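Local coordinates for protein carboxypeptidase 1 (Deinococcus radiodurans str. R1, PDB 5GIV) that probably removes amino acids one at a time from the C-terminus of peptides, with broad specificity, as a zinc-dependent carboxypeptidase of the M32 family, at residues 126-129 against 130-134; 361-364 against 365-369; 205-208 against 209-213; 195-198 against 199-202. All blocks are in the same frame, centred on the assembly; numbering follows the deposited sequence.

Contact 1 of 4, residues 126-129 against 130-134; sequences NDFG and RMVPY
Asp-127 lays its carboxylate over the start of Arg-130: OD2 sits 3.2 Å from Arg-130 CB and also meets CD, while OD1 accepts a hydrogen bond from Arg-130 N at 3.2 Å. The donor comes from well above the carboxylate plane, 63° out of it, and the bond is bent, yet it is a true capping bond. With CG anti to the backbone N (chi1 -168°), the short acid is folded back over the first turn. Aspartate suits this N-cap place because its short side chain brings one oxygen, OD1, to the first-turn N-H of Arg-130, which otherwise has only a weak bond to Asp-127 O, and its negative charge would probably interact well with the positive end of the helix dipole. The guanidinium of Arg-130 is carried past the cap on an extended chain, to a salt bridge with Glu-121.

Beside the cap, Phe-128 meets Val-132, one turn ahead of it, the two crossing at about a right angle, with the methyl CG2 of Val-132 lying 3.3 Å from Phe-128 CE2. The same methyl lies against Phe-128 O, an acceptor of weak bonds from both Met-131 N and Val-132 N. Pro-133, which has no N-H to give, turns its CD to Gly-129 O at 3.6 Å, and the helix is kinked there.

Just before the cap, Asn-126, with positive phi, closes a Schellman motif at the end of helix 102-122, so one helix stops and helix 128-147 starts within a few residues. Met-131 and Tyr-134 pack back on helix 102-122, whereas Phe-128 leans on Leu-381 and Ala-382 of helix 381-393.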
ATOM      1  N   ASN A 126       7.990  -4.111  30.845  1.00 20.72           N
ATOM      2  CA  ASN A 126       9.187  -3.907  31.655  1.00 20.74           C
ATOM      3  C   ASN A 126       9.903  -5.234  31.922  1.00 20.75           C
ATOM      4  O   ASN A 126      10.336  -5.540  33.039  1.00 20.73           O
ATOM      5  CB  ASN A 126       8.844  -3.184  32.957  1.00 20.69           C
ATOM      6  CG  ASN A 126      10.078  -2.760  33.719  1.00 20.71           C
ATOM      7  OD1 ASN A 126      11.057  -2.313  33.119  1.00 20.77           O
ATOM      8  ND2 ASN A 126      10.035  -2.871  35.048  1.00 20.69           N
ATOM      9  N   ASP A 127      10.047  -6.022  30.863  1.00 23.13           N
ATOM     10  CA  ASP A 127      10.625  -7.353  30.943  1.00 23.18           C
ATOM     11  C   ASP A 127      11.962  -7.350  30.206  1.00 23.24           C
ATOM     12  O   ASP A 127      12.104  -7.889  29.104  1.00 23.27           O
ATOM     13  CB  ASP A 127       9.639  -8.393  30.367  1.00 23.20           C
ATOM     14  CG  ASP A 127      10.045  -9.828  30.671  1.00 23.23           C
ATOM     15  OD1 ASP A 127      11.035 -10.039  31.405  1.00 23.25           O
ATOM     16  OD2 ASP A 127       9.350 -10.743  30.190  1.00 23.27           O
ATOM     17  N   PHE A 128      12.944  -6.673  30.806  1.00 27.22           N
ATOM     18  CA  PHE A 128      14.271  -6.661  30.205  1.00 27.29           C
ATOM     19  C   PHE A 128      14.936  -8.023  30.326  1.00 27.35           C
ATOM     20  O   PHE A 128      15.688  -8.431  29.435  1.00 27.42           O
ATOM     21  CB  PHE A 128      15.159  -5.588  30.838  1.00 27.31           C
ATOM     22  CG  PHE A 128      16.556  -5.569  30.276  1.00 27.39           C
ATOM     23  CD1 PHE A 128      16.817  -4.960  29.056  1.00 27.41           C
ATOM     24  CD2 PHE A 128      17.604  -6.175  30.954  1.00 27.45           C
ATOM     25  CE1 PHE A 128      18.091  -4.947  28.526  1.00 27.48           C
ATOM     26  CE2 PHE A 128      18.888  -6.164  30.427  1.00 27.52           C
ATOM     27  CZ  PHE A 128      19.129  -5.549  29.210  1.00 27.53           C
ATOM     28  N   GLY A 129      14.686  -8.732  31.431  1.00 27.57           N
ATOM     29  CA  GLY A 129      15.258 -10.058  31.591  1.00 27.64           C
ATOM     30  C   GLY A 129      14.908 -10.999  30.452  1.00 27.68           C
ATOM     31  O   GLY A 129      15.703 -11.869  30.094  1.00 27.78           O
ATOM     32  N   ARG A 130      13.735 -10.825  29.850  1.00 24.01           N
ATOM     33  CA  ARG A 130      13.380 -11.665  28.713  1.00 24.06           C
ATOM     34  C   ARG A 130      14.221 -11.345  27.483  1.00 24.11           C
ATOM     35  O   ARG A 130      14.542 -12.252  26.704  1.00 24.19           O
ATOM     36  CB  ARG A 130      11.894 -11.510  28.389  1.00 24.00           C
ATOM     37  CG  ARG A 130      11.424 -12.236  27.134  1.00 24.07           C
ATOM     38  CD  ARG A 130       9.957 -11.932  26.879  1.00 24.03           C
ATOM     39  NE  ARG A 130       9.435 -12.503  25.639  1.00 24.10           N
ATOM     40  CZ  ARG A 130       8.212 -12.254  25.169  1.00 24.08           C
ATOM     41  NH1 ARG A 130       7.391 -11.444  25.835  1.00 24.00           N
ATOM     42  NH2 ARG A 130       7.810 -12.797  24.027  1.00 24.15           N
ATOM     43  N   MET A 131      14.594 -10.073  27.287  1.00 22.62           N
ATOM     44  CA  MET A 131      15.348  -9.702  26.101  1.00 22.65           C
ATOM     45  C   MET A 131      16.837 -10.007  26.217  1.00 22.72           C
ATOM     46  O   MET A 131      17.529 -10.034  25.191  1.00 22.76           O
ATOM     47  CB  MET A 131      15.156  -8.214  25.797  1.00 22.61           C
ATOM     48  CG  MET A 131      13.709  -7.807  25.612  1.00 22.56           C
ATOM     49  SD  MET A 131      12.808  -8.898  24.497  1.00 22.60           S
ATOM     50  CE  MET A 131      13.802  -8.817  23.005  1.00 22.66           C
ATOM     51  N   VAL A 132      17.351 -10.235  27.430  1.00 30.50           N
ATOM     52  CA  VAL A 132      18.791 -10.450  27.597  1.00 30.59           C
ATOM     53  C   VAL A 132      19.315 -11.535  26.660  1.00 30.70           C
ATOM     54  O   VAL A 132      20.303 -11.285  25.955  1.00 30.75           O
ATOM     55  CB  VAL A 132      19.125 -10.724  29.067  1.00 30.60           C
ATOM     56  CG1 VAL A 132      20.552 -11.218  29.187  1.00 30.70           C
ATOM     57  CG2 VAL A 132      18.934  -9.465  29.901  1.00 30.52           C
ATOM     58  N   PRO A 133      18.727 -12.734  26.603  1.00 24.63           N
ATOM     59  CA  PRO A 133      19.223 -13.734  25.635  1.00 24.73           C
ATOM     60  C   PRO A 133      19.172 -13.271  24.186  1.00 24.72           C
ATOM     61  O   PRO A 133      20.106 -13.555  23.428  1.00 24.79           O
ATOM     62  CB  PRO A 133      18.318 -14.950  25.893  1.00 24.75           C
ATOM     63  CG  PRO A 133      17.139 -14.414  26.643  1.00 24.65           C
ATOM     64  CD  PRO A 133      17.662 -13.278  27.462  1.00 24.58           C
ATOM     65  N   TYR A 134      18.108 -12.577  23.770  1.00 27.80           N
ATOM     66  CA  TYR A 134      18.062 -12.053  22.404  1.00 27.80           C
ATOM     67  C   TYR A 134      19.208 -11.083  22.141  1.00 27.79           C
ATOM     68  O   TYR A 134      19.836 -11.122  21.075  1.00 27.83           O
ATOM     69  CB  TYR A 134      16.729 -11.358  22.137  1.00 27.74           C
ATOM     70  CG  TYR A 134      15.536 -12.274  22.003  1.00 27.76           C
ATOM     71  CD1 TYR A 134      15.182 -12.800  20.776  1.00 27.83           C
ATOM     72  CD2 TYR A 134      14.752 -12.591  23.102  1.00 27.73           C
ATOM     73  CE1 TYR A 134      14.074 -13.622  20.642  1.00 27.88           C
ATOM     74  CE2 TYR A 134      13.650 -13.419  22.984  1.00 27.76           C
ATOM     75  CZ  TYR A 134      13.313 -13.932  21.749  1.00 27.85           C
ATOM     76  OH  TYR A 134      12.212 -14.758  21.617  1.00 27.91           O
TER

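Contact 2 of 4, residues 361-364 against 365-369; sequences VITR and FELER
Glu-366 sets CG anti to its carbonyl carbon (chi1 -73°) and runs straight on from there, while Ile-362 keeps CG2 anti to its backbone N, so that methyl and carboxylate come together one turn apart. The two side chains lie side by side and point the same way; Ile-362 CG2 is 3.6 Å from Glu-366 OE2, and Glu-366 CG rests against Ile-362 O. A long acid suits this partly exposed flank of the helix, its methylenes covering backbone while OE2 also has a weak, long ion pair with Arg-180. Were Glu-366 cut back to an alanine, Ile-362 CG2 would probably be less covered and Arg-180 would be likely to lose this distant countercharge.

Thr-363 and Leu-367 repeat the pattern more loosely, with Thr-363 CG2 4.1 Å from Leu-367 CD1. Leu-367 CG also touches Thr-363 O, at 3.4 Å. The threonine's hydroxyl, buried in the helix packing, bonds to Leu-359 O.

Four backbone bonds thread the turn, from Phe-365 N to Val-361 O (2.9 Å) through Glu-368 N to Arg-364 O (2.9 Å). Buried charges find partners beyond it: Arg-364 forms a salt bridge with Asp-407, and Glu-368 bonds to Ser-418 and Trp-410. This is regular alpha-helical i to i+4 packing in the largely helical M32 fold, in a helix whose Val-361 side chain lies about 11 Å from the zinc ion.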
ATOM      1  N   VAL A 361      22.573  10.136  22.199  1.00 17.12           N
ATOM      2  CA  VAL A 361      23.357   9.397  21.214  1.00 17.14           C
ATOM      3  C   VAL A 361      24.682   8.955  21.818  1.00 17.13           C
ATOM      4  O   VAL A 361      25.110   7.807  21.649  1.00 17.15           O
ATOM      5  CB  VAL A 361      23.567  10.252  19.949  1.00 17.15           C
ATOM      6  CG1 VAL A 361      24.526   9.579  18.988  1.00 17.17           C
ATOM      7  CG2 VAL A 361      22.235  10.513  19.269  1.00 17.15           C
ATOM      8  N   ILE A 362      25.358   9.871  22.518  1.00 21.80           N
ATOM      9  CA  ILE A 362      26.622   9.540  23.169  1.00 21.89           C
ATOM     10  C   ILE A 362      26.431   8.393  24.150  1.00 21.82           C
ATOM     11  O   ILE A 362      27.232   7.453  24.200  1.00 21.84           O
ATOM     12  CB  ILE A 362      27.211  10.776  23.870  1.00 22.06           C
ATOM     13  CG1 ILE A 362      27.525  11.866  22.843  1.00 22.17           C
ATOM     14  CG2 ILE A 362      28.431  10.379  24.704  1.00 22.14           C
ATOM     15  CD1 ILE A 362      27.965  13.171  23.456  1.00 22.36           C
ATOM     16  N   THR A 363      25.380   8.465  24.968  1.00 19.60           N
ATOM     17  CA  THR A 363      25.100   7.370  25.887  1.00 19.52           C
ATOM     18  C   THR A 363      25.072   6.028  25.161  1.00 19.43           C
ATOM     19  O   THR A 363      25.773   5.087  25.543  1.00 19.43           O
ATOM     20  CB  THR A 363      23.770   7.619  26.595  1.00 19.43           C
ATOM     21  OG1 THR A 363      23.862   8.840  27.332  1.00 19.53           O
ATOM     22  CG2 THR A 363      23.437   6.462  27.544  1.00 19.34           C
ATOM     23  N   ARG A 364      24.267   5.932  24.098  1.00 17.14           N
ATOM     24  CA  ARG A 364      24.114   4.665  23.388  1.00 17.16           C
ATOM     25  C   ARG A 364      25.418   4.227  22.729  1.00 17.17           C
ATOM     26  O   ARG A 364      25.804   3.054  22.812  1.00 17.19           O
ATOM     27  CB  ARG A 364      23.009   4.792  22.345  1.00 17.18           C
ATOM     28  CG  ARG A 364      21.628   4.931  22.933  1.00 17.18           C
ATOM     29  CD  ARG A 364      20.714   5.790  22.064  1.00 17.18           C
ATOM     30  NE  ARG A 364      19.337   5.749  22.552  1.00 17.19           N
ATOM     31  CZ  ARG A 364      18.910   6.384  23.642  1.00 17.18           C
ATOM     32  NH1 ARG A 364      19.755   7.105  24.373  1.00 17.16           N
ATOM     33  NH2 ARG A 364      17.639   6.277  24.015  1.00 17.20           N
ATOM     34  N   PHE A 365      26.118   5.159  22.076  1.00 20.09           N
ATOM     35  CA  PHE A 365      27.359   4.815  21.391  1.00 20.14           C
ATOM     36  C   PHE A 365      28.372   4.222  22.365  1.00 20.20           C
ATOM     37  O   PHE A 365      29.007   3.201  22.072  1.00 20.20           O
ATOM     38  CB  PHE A 365      27.916   6.059  20.704  1.00 20.23           C
ATOM     39  CG  PHE A 365      29.204   5.839  19.963  1.00 20.30           C
ATOM     40  CD1 PHE A 365      29.201   5.348  18.677  1.00 20.24           C
ATOM     41  CD2 PHE A 365      30.420   6.159  20.545  1.00 20.43           C
ATOM     42  CE1 PHE A 365      30.381   5.167  17.986  1.00 20.28           C
ATOM     43  CE2 PHE A 365      31.610   5.983  19.855  1.00 20.49           C
ATOM     44  CZ  PHE A 365      31.591   5.486  18.580  1.00 20.41           C
ATOM     45  N   GLU A 366      28.531   4.844  23.535  1.00 32.90           N
ATOM     46  CA  GLU A 366      29.525   4.368  24.490  1.00 32.99           C
ATOM     47  C   GLU A 366      29.154   3.003  25.059  1.00 32.93           C
ATOM     48  O   GLU A 366      30.043   2.187  25.333  1.00 32.98           O
ATOM     49  CB  GLU A 366      29.717   5.405  25.597  1.00 33.08           C
ATOM     50  CG  GLU A 366      30.497   6.636  25.119  1.00 33.24           C
ATOM     51  CD  GLU A 366      30.655   7.719  26.175  1.00 33.39           C
ATOM     52  OE1 GLU A 366      30.068   7.589  27.279  1.00 33.36           O
ATOM     53  OE2 GLU A 366      31.354   8.721  25.892  1.00 33.53           O
ATOM     54  N   LEU A 367      27.854   2.717  25.206  1.00 26.28           N
ATOM     55  CA  LEU A 367      27.438   1.381  25.620  1.00 26.20           C
ATOM     56  C   LEU A 367      27.718   0.365  24.523  1.00 26.19           C
ATOM     57  O   LEU A 367      28.081  -0.783  24.807  1.00 26.18           O
ATOM     58  CB  LEU A 367      25.950   1.380  25.991  1.00 26.09           C
ATOM     59  CG  LEU A 367      25.541   2.181  27.235  1.00 26.07           C
ATOM     60  CD1 LEU A 367      24.034   2.403  27.275  1.00 25.97           C
ATOM     61  CD2 LEU A 367      26.005   1.480  28.515  1.00 26.09           C
ATOM     62  N   GLU A 368      27.531   0.764  23.260  1.00 26.01           N
ATOM     63  CA  GLU A 368      27.916  -0.098  22.149  1.00 25.99           C
ATOM     64  C   GLU A 368      29.414  -0.376  22.172  1.00 26.09           C
ATOM     65  O   GLU A 368      29.849  -1.518  21.969  1.00 26.10           O
ATOM     66  CB  GLU A 368      27.526   0.543  20.821  1.00 25.96           C
ATOM     67  CG  GLU A 368      26.047   0.589  20.509  1.00 25.87           C
ATOM     68  CD  GLU A 368      25.780   1.250  19.160  1.00 25.84           C
ATOM     69  OE1 GLU A 368      26.648   2.023  18.692  1.00 25.89           O
ATOM     70  OE2 GLU A 368      24.713   0.988  18.567  1.00 25.77           O
ATOM     71  N   ARG A 369      30.220   0.662  22.412  1.00 42.91           N
ATOM     72  CA  ARG A 369      31.664   0.479  22.465  1.00 43.03           C
ATOM     73  C   ARG A 369      32.040  -0.538  23.533  1.00 43.06           C
ATOM     74  O   ARG A 369      32.824  -1.457  23.278  1.00 43.10           O
ATOM     75  CB  ARG A 369      32.362   1.813  22.726  1.00 43.15           C
ATOM     76  CG  ARG A 369      33.869   1.745  22.551  1.00 43.30           C
ATOM     77  CD  ARG A 369      34.599   2.866  23.274  1.00 43.45           C
ATOM     78  NE  ARG A 369      34.387   4.184  22.673  1.00 43.50           N
ATOM     79  CZ  ARG A 369      34.865   4.556  21.486  1.00 43.55           C
ATOM     80  NH1 ARG A 369      35.572   3.702  20.746  1.00 43.53           N
ATOM     81  NH2 ARG A 369      34.635   5.788  21.030  1.00 43.60           N
TER

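Contact 3 of 4, residues 205-208 against 209-213; sequences FAQE and RQLAF
Gln-210 reaches back past the helix start to the carbonyl of Phe-205, its NE2 giving a hydrogen bond to Phe-205 O at 3.0 Å. The bond is fairly straight at nitrogen (158°), and the oxygen lies in the plane of the glutamine amide, but the donor stands above the plane of the carbonyl. NE2 also rests 3.5 Å from Phe-205 CB. Because CG is turned anti to the carbonyl carbon (chi1 -71°) and the chain is extended beyond it, the amide is carried toward the residues before the helix, with CG passing Ala-206 O at 3.6 Å.

Around this bond the first turn closes through Gln-210 N to Ala-206 O (3.2 Å) and Leu-211 N to Gln-207 O (3.1 Å). Ala-206, at the N-cap position, has no polar side chain to cap with; its CB meets the edge of the Arg-209 guanidinium, near its plane, 4.2 Å from NH1. Leu-211 places CG over Gln-207 O.

Farther out, Gln-210 NE2 gives a second hydrogen bond to Lys-253 O, so a buried primary amide suits this place by serving two carbonyls at once. A leucine in its place would probably leave the carbonyls of Phe-205 and Lys-253 without this donor. Glu-254 bonds to the backbone N of Gln-207 through OE2 and is also paired with the backbone of Phe-205.

The arrangement is that of a helix N-terminus tied to the preceding loop by a side chain of its own first turn. It starts helix 207-221, which packs on helix 257-275, the bearer of the HExxH zinc-binding histidines.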
ATOM      1  N   PHE A 205      -5.765  20.679  19.980  1.00 19.34           N
ATOM      2  CA  PHE A 205      -5.602  20.998  18.567  1.00 19.40           C
ATOM      3  C   PHE A 205      -6.112  19.824  17.741  1.00 19.42           C
ATOM      4  O   PHE A 205      -5.517  18.739  17.766  1.00 19.38           O
ATOM      5  CB  PHE A 205      -4.135  21.301  18.259  1.00 19.40           C
ATOM      6  CG  PHE A 205      -3.636  22.592  18.870  1.00 19.40           C
ATOM      7  CD1 PHE A 205      -3.593  22.758  20.251  1.00 19.34           C
ATOM      8  CD2 PHE A 205      -3.171  23.619  18.067  1.00 19.46           C
ATOM      9  CE1 PHE A 205      -3.131  23.939  20.813  1.00 19.35           C
ATOM     10  CE2 PHE A 205      -2.699  24.805  18.627  1.00 19.48           C
ATOM     11  CZ  PHE A 205      -2.677  24.959  20.000  1.00 19.41           C
ATOM     12  N   ALA A 206      -7.208  20.035  17.010  1.00 22.15           N
ATOM     13  CA  ALA A 206      -7.842  18.942  16.282  1.00 22.18           C
ATOM     14  C   ALA A 206      -6.866  18.290  15.306  1.00 22.18           C
ATOM     15  O   ALA A 206      -6.167  18.972  14.548  1.00 22.21           O
ATOM     16  CB  ALA A 206      -9.070  19.452  15.537  1.00 22.28           C
ATOM     17  N   GLN A 207      -6.871  16.953  15.293  1.00 25.30           N
ATOM     18  CA  GLN A 207      -5.908  16.195  14.499  1.00 25.28           C
ATOM     19  C   GLN A 207      -5.968  16.569  13.021  1.00 25.37           C
ATOM     20  O   GLN A 207      -4.928  16.716  12.368  1.00 25.35           O
ATOM     21  CB  GLN A 207      -6.166  14.700  14.673  1.00 25.25           C
ATOM     22  CG  GLN A 207      -5.646  13.846  13.530  1.00 25.26           C
ATOM     23  CD  GLN A 207      -5.734  12.355  13.818  1.00 25.23           C
ATOM     24  OE1 GLN A 207      -5.342  11.884  14.889  1.00 25.16           O
ATOM     25  NE2 GLN A 207      -6.267  11.601  12.856  1.00 25.28           N
ATOM     26  N   GLU A 208      -7.175  16.725  12.471  1.00 44.33           N
ATOM     27  CA  GLU A 208      -7.305  16.997  11.041  1.00 44.41           C
ATOM     28  C   GLU A 208      -6.686  18.343  10.665  1.00 44.40           C
ATOM     29  O   GLU A 208      -6.043  18.469   9.617  1.00 44.41           O
ATOM     30  CB  GLU A 208      -8.779  16.945  10.631  1.00 44.52           C
ATOM     31  CG  GLU A 208      -8.994  17.031   9.135  1.00 44.63           C
ATOM     32  CD  GLU A 208     -10.459  16.944   8.729  1.00 44.77           C
ATOM     33  OE1 GLU A 208     -11.331  16.842   9.626  1.00 44.84           O
ATOM     34  OE2 GLU A 208     -10.737  16.980   7.505  1.00 44.82           O
ATOM     35  N   ARG A 209      -6.863  19.362  11.505  1.00 32.32           N
ATOM     36  CA  ARG A 209      -6.245  20.648  11.210  1.00 32.35           C
ATOM     37  C   ARG A 209      -4.725  20.584  11.281  1.00 32.29           C
ATOM     38  O   ARG A 209      -4.038  21.203  10.460  1.00 32.31           O
ATOM     39  CB  ARG A 209      -6.759  21.719  12.157  1.00 32.37           C
ATOM     40  CG  ARG A 209      -8.109  22.238  11.790  1.00 32.46           C
ATOM     41  CD  ARG A 209      -8.646  23.157  12.848  1.00 32.48           C
ATOM     42  NE  ARG A 209      -9.843  23.798  12.336  1.00 32.57           N
ATOM     43  CZ  ARG A 209     -11.075  23.366  12.553  1.00 32.63           C
ATOM     44  NH1 ARG A 209     -11.279  22.276  13.294  1.00 32.59           N
ATOM     45  NH2 ARG A 209     -12.100  24.023  12.011  1.00 32.71           N
ATOM     46  N   GLN A 210      -4.183  19.827  12.239  1.00 21.45           N
ATOM     47  CA  GLN A 210      -2.734  19.701  12.336  1.00 21.40           C
ATOM     48  C   GLN A 210      -2.153  19.136  11.050  1.00 21.39           C
ATOM     49  O   GLN A 210      -1.190  19.680  10.501  1.00 21.40           O
ATOM     50  CB  GLN A 210      -2.354  18.823  13.529  1.00 21.31           C
ATOM     51  CG  GLN A 210      -2.587  19.434  14.896  1.00 21.27           C
ATOM     52  CD  GLN A 210      -1.901  18.625  15.984  1.00 21.19           C
ATOM     53  OE1 GLN A 210      -0.735  18.252  15.850  1.00 21.16           O
ATOM     54  NE2 GLN A 210      -2.616  18.356  17.064  1.00 21.14           N
ATOM     55  N   LEU A 211      -2.747  18.059  10.535  1.00 17.71           N
ATOM     56  CA  LEU A 211      -2.233  17.476   9.303  1.00 17.71           C
ATOM     57  C   LEU A 211      -2.344  18.468   8.150  1.00 17.74           C
ATOM     58  O   LEU A 211      -1.407  18.613   7.355  1.00 17.72           O
ATOM     59  CB  LEU A 211      -2.982  16.185   8.974  1.00 17.70           C
ATOM     60  CG  LEU A 211      -2.711  15.043   9.942  1.00 17.64           C
ATOM     61  CD1 LEU A 211      -3.663  13.863   9.713  1.00 17.65           C
ATOM     62  CD2 LEU A 211      -1.259  14.627   9.796  1.00 17.60           C
ATOM     63  N   ALA A 212      -3.470  19.175   8.054  1.00 19.96           N
ATOM     64  CA  ALA A 212      -3.648  20.124   6.960  1.00 19.98           C
ATOM     65  C   ALA A 212      -2.594  21.217   7.020  1.00 19.99           C
ATOM     66  O   ALA A 212      -1.981  21.563   6.007  1.00 19.96           O
ATOM     67  CB  ALA A 212      -5.055  20.730   6.997  1.00 20.05           C
ATOM     68  N   PHE A 213      -2.356  21.760   8.210  1.00 22.70           N
ATOM     69  CA  PHE A 213      -1.333  22.784   8.345  1.00 22.72           C
ATOM     70  C   PHE A 213       0.044  22.238   7.976  1.00 22.66           C
ATOM     71  O   PHE A 213       0.805  22.880   7.241  1.00 22.66           O
ATOM     72  CB  PHE A 213      -1.341  23.347   9.766  1.00 22.74           C
ATOM     73  CG  PHE A 213      -0.219  24.306  10.029  1.00 22.78           C
ATOM     74  CD1 PHE A 213      -0.358  25.651   9.725  1.00 22.84           C
ATOM     75  CD2 PHE A 213       0.972  23.867  10.577  1.00 22.74           C
ATOM     76  CE1 PHE A 213       0.676  26.539   9.960  1.00 22.88           C
ATOM     77  CE2 PHE A 213       2.001  24.753  10.820  1.00 22.79           C
ATOM     78  CZ  PHE A 213       1.850  26.095  10.511  1.00 22.86           C
TER

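Contact 4 of 4, residues 195-198 against 199-202; sequences APRT and DFLG
Arg-197 stretches its extended chain across Asp-199 at a slant and grips the carboxylate side-on: NE bonds to Asp-199 OD2 at 2.7 Å and NH2 to Asp-199 OD1 at 2.9 Å, forming a salt bridge. OD1 uses its syn lone pair; OD2 is met on the syn side, 30° out of the carboxylate plane. Phe-200 lies over one face of the guanidinium, with CD2 3.9 Å from Arg-197 NE, and the two planes are turned 81° apart, so the ring presents its edge. That ring also brings CE2 to within 3.5 Å of Arg-197 O.

Thr-198 comes next. Its carbonyl accepts from Leu-201 N (2.9 Å), the donor standing above the carbonyl plane, and closes the 3-10 turn of 199-201; the same oxygen lies over a face of the Phe-200 ring. A water accepts from Thr-198 N and bonds weakly to Asp-199 OD2.

Aspartate suits the start of this turn because, with CG between the backbone N and the carbonyl carbon (chi1 64°), its short chain swings back to the arginine. Two bonds plus a ring over one face should limit the guanidinium's rotation, and the Asp-199 charge probably eases the closeness of Arg-203 to Arg-197.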
ATOM      1  N   ALA A 195      11.837  28.524  31.512  1.00 20.13           N
ATOM      2  CA  ALA A 195      11.232  28.234  30.214  1.00 20.11           C
ATOM      3  C   ALA A 195      10.224  29.298  29.788  1.00 20.07           C
ATOM      4  O   ALA A 195       9.570  29.928  30.622  1.00 19.96           O
ATOM      5  CB  ALA A 195      10.528  26.872  30.241  1.00 19.99           C
ATOM      6  N   PRO A 196      10.029  29.462  28.487  1.00 17.19           N
ATOM      7  CA  PRO A 196       8.974  30.355  28.009  1.00 17.20           C
ATOM      8  C   PRO A 196       7.610  29.748  28.295  1.00 17.23           C
ATOM      9  O   PRO A 196       7.482  28.575  28.643  1.00 17.23           O
ATOM     10  CB  PRO A 196       9.241  30.444  26.509  1.00 17.19           C
ATOM     11  CG  PRO A 196       9.879  29.105  26.182  1.00 17.17           C
ATOM     12  CD  PRO A 196      10.712  28.758  27.388  1.00 17.17           C
ATOM     13  N   ARG A 197       6.572  30.556  28.106  1.00 18.97           N
ATOM     14  CA  ARG A 197       5.224  30.049  28.304  1.00 18.86           C
ATOM     15  C   ARG A 197       4.929  28.960  27.281  1.00 18.88           C
ATOM     16  O   ARG A 197       5.284  29.082  26.109  1.00 18.97           O
ATOM     17  CB  ARG A 197       4.206  31.186  28.191  1.00 18.79           C
ATOM     18  CG  ARG A 197       2.771  30.723  28.388  1.00 18.69           C
ATOM     19  CD  ARG A 197       1.741  31.806  28.110  1.00 18.63           C
ATOM     20  NE  ARG A 197       0.395  31.257  28.196  1.00 18.56           N
ATOM     21  CZ  ARG A 197      -0.678  31.789  27.624  1.00 18.54           C
ATOM     22  NH1 ARG A 197      -0.577  32.916  26.918  1.00 18.56           N
ATOM     23  NH2 ARG A 197      -1.855  31.188  27.750  1.00 18.50           N
ATOM     24  N   THR A 198       4.297  27.878  27.731  1.00 22.00           N
ATOM     25  CA  THR A 198       3.951  26.773  26.841  1.00 22.02           C
ATOM     26  C   THR A 198       2.525  26.262  27.006  1.00 21.94           C
ATOM     27  O   THR A 198       2.086  25.459  26.174  1.00 21.94           O
ATOM     28  CB  THR A 198       4.913  25.580  27.036  1.00 22.02           C
ATOM     29  OG1 THR A 198       4.847  25.131  28.392  1.00 21.93           O
ATOM     30  CG2 THR A 198       6.358  25.947  26.694  1.00 22.11           C
ATOM     31  N   ASP A 199       1.781  26.711  28.020  1.00 21.55           N
ATOM     32  CA  ASP A 199       0.500  26.081  28.341  1.00 21.49           C
ATOM     33  C   ASP A 199      -0.500  26.160  27.193  1.00 21.51           C
ATOM     34  O   ASP A 199      -1.381  25.303  27.088  1.00 21.47           O
ATOM     35  CB  ASP A 199      -0.107  26.729  29.585  1.00 21.42           C
ATOM     36  CG  ASP A 199      -0.449  28.201  29.362  1.00 21.41           C
ATOM     37  OD1 ASP A 199      -1.504  28.483  28.757  1.00 21.41           O
ATOM     38  OD2 ASP A 199       0.342  29.072  29.784  1.00 21.41           O
ATOM     39  N   PHE A 200      -0.401  27.174  26.327  1.00 18.98           N
ATOM     40  CA  PHE A 200      -1.370  27.281  25.241  1.00 19.01           C
ATOM     41  C   PHE A 200      -1.254  26.123  24.262  1.00 19.06           C
ATOM     42  O   PHE A 200      -2.199  25.868  23.508  1.00 19.08           O
ATOM     43  CB  PHE A 200      -1.222  28.617  24.499  1.00 19.05           C
ATOM     44  CG  PHE A 200       0.160  28.878  24.003  1.00 19.13           C
ATOM     45  CD1 PHE A 200       0.563  28.413  22.762  1.00 19.20           C
ATOM     46  CD2 PHE A 200       1.058  29.588  24.774  1.00 19.12           C
ATOM     47  CE1 PHE A 200       1.836  28.636  22.311  1.00 19.27           C
ATOM     48  CE2 PHE A 200       2.325  29.822  24.331  1.00 19.21           C
ATOM     49  CZ  PHE A 200       2.723  29.347  23.097  1.00 19.30           C
ATOM     50  N   LEU A 201      -0.114  25.426  24.245  1.00 17.38           N
ATOM     51  CA  LEU A 201       0.028  24.236  23.412  1.00 17.38           C
ATOM     52  C   LEU A 201      -0.819  23.068  23.903  1.00 17.41           C
ATOM     53  O   LEU A 201      -1.002  22.103  23.156  1.00 17.42           O
ATOM     54  CB  LEU A 201       1.496  23.817  23.342  1.00 17.34           C
ATOM     55  CG  LEU A 201       2.422  24.870  22.712  1.00 17.30           C
ATOM     56  CD1 LEU A 201       3.894  24.461  22.832  1.00 17.27           C
ATOM     57  CD2 LEU A 201       2.033  25.140  21.266  1.00 17.30           C
ATOM     58  N   GLY A 202      -1.352  23.134  25.118  1.00 17.59           N
ATOM     59  CA  GLY A 202      -2.167  22.067  25.658  1.00 17.54           C
ATOM     60  C   GLY A 202      -3.662  22.298  25.577  1.00 17.57           C
ATOM     61  O   GLY A 202      -4.424  21.555  26.209  1.00 17.59           O
TER
HETATM   62  O   HOH W   1       3.308  27.520  30.291  1.00 23.00           O

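Overall arrangement
From the N terminus, contact 1 comes first, at the junction where helix 102-122 gives way to helix 128-147. Contact 4 follows in the loop after helix 169-193, and contact 3 a few residues later, where that loop enters helix 207-221. Contact 2 is last, within helix 357-372. Each spans one continuous stretch and closes only a local turn; all four run in series, with none nested or crossing. Contacts 3 and 4 touch, Phe-205 CE1 packing 3.4 Å from Phe-200 O, and both reach Pro-257 of helix 257-275. Contacts 1 and 2, centres about 19 Å apart, do not touch, but both pack on helix 381-393.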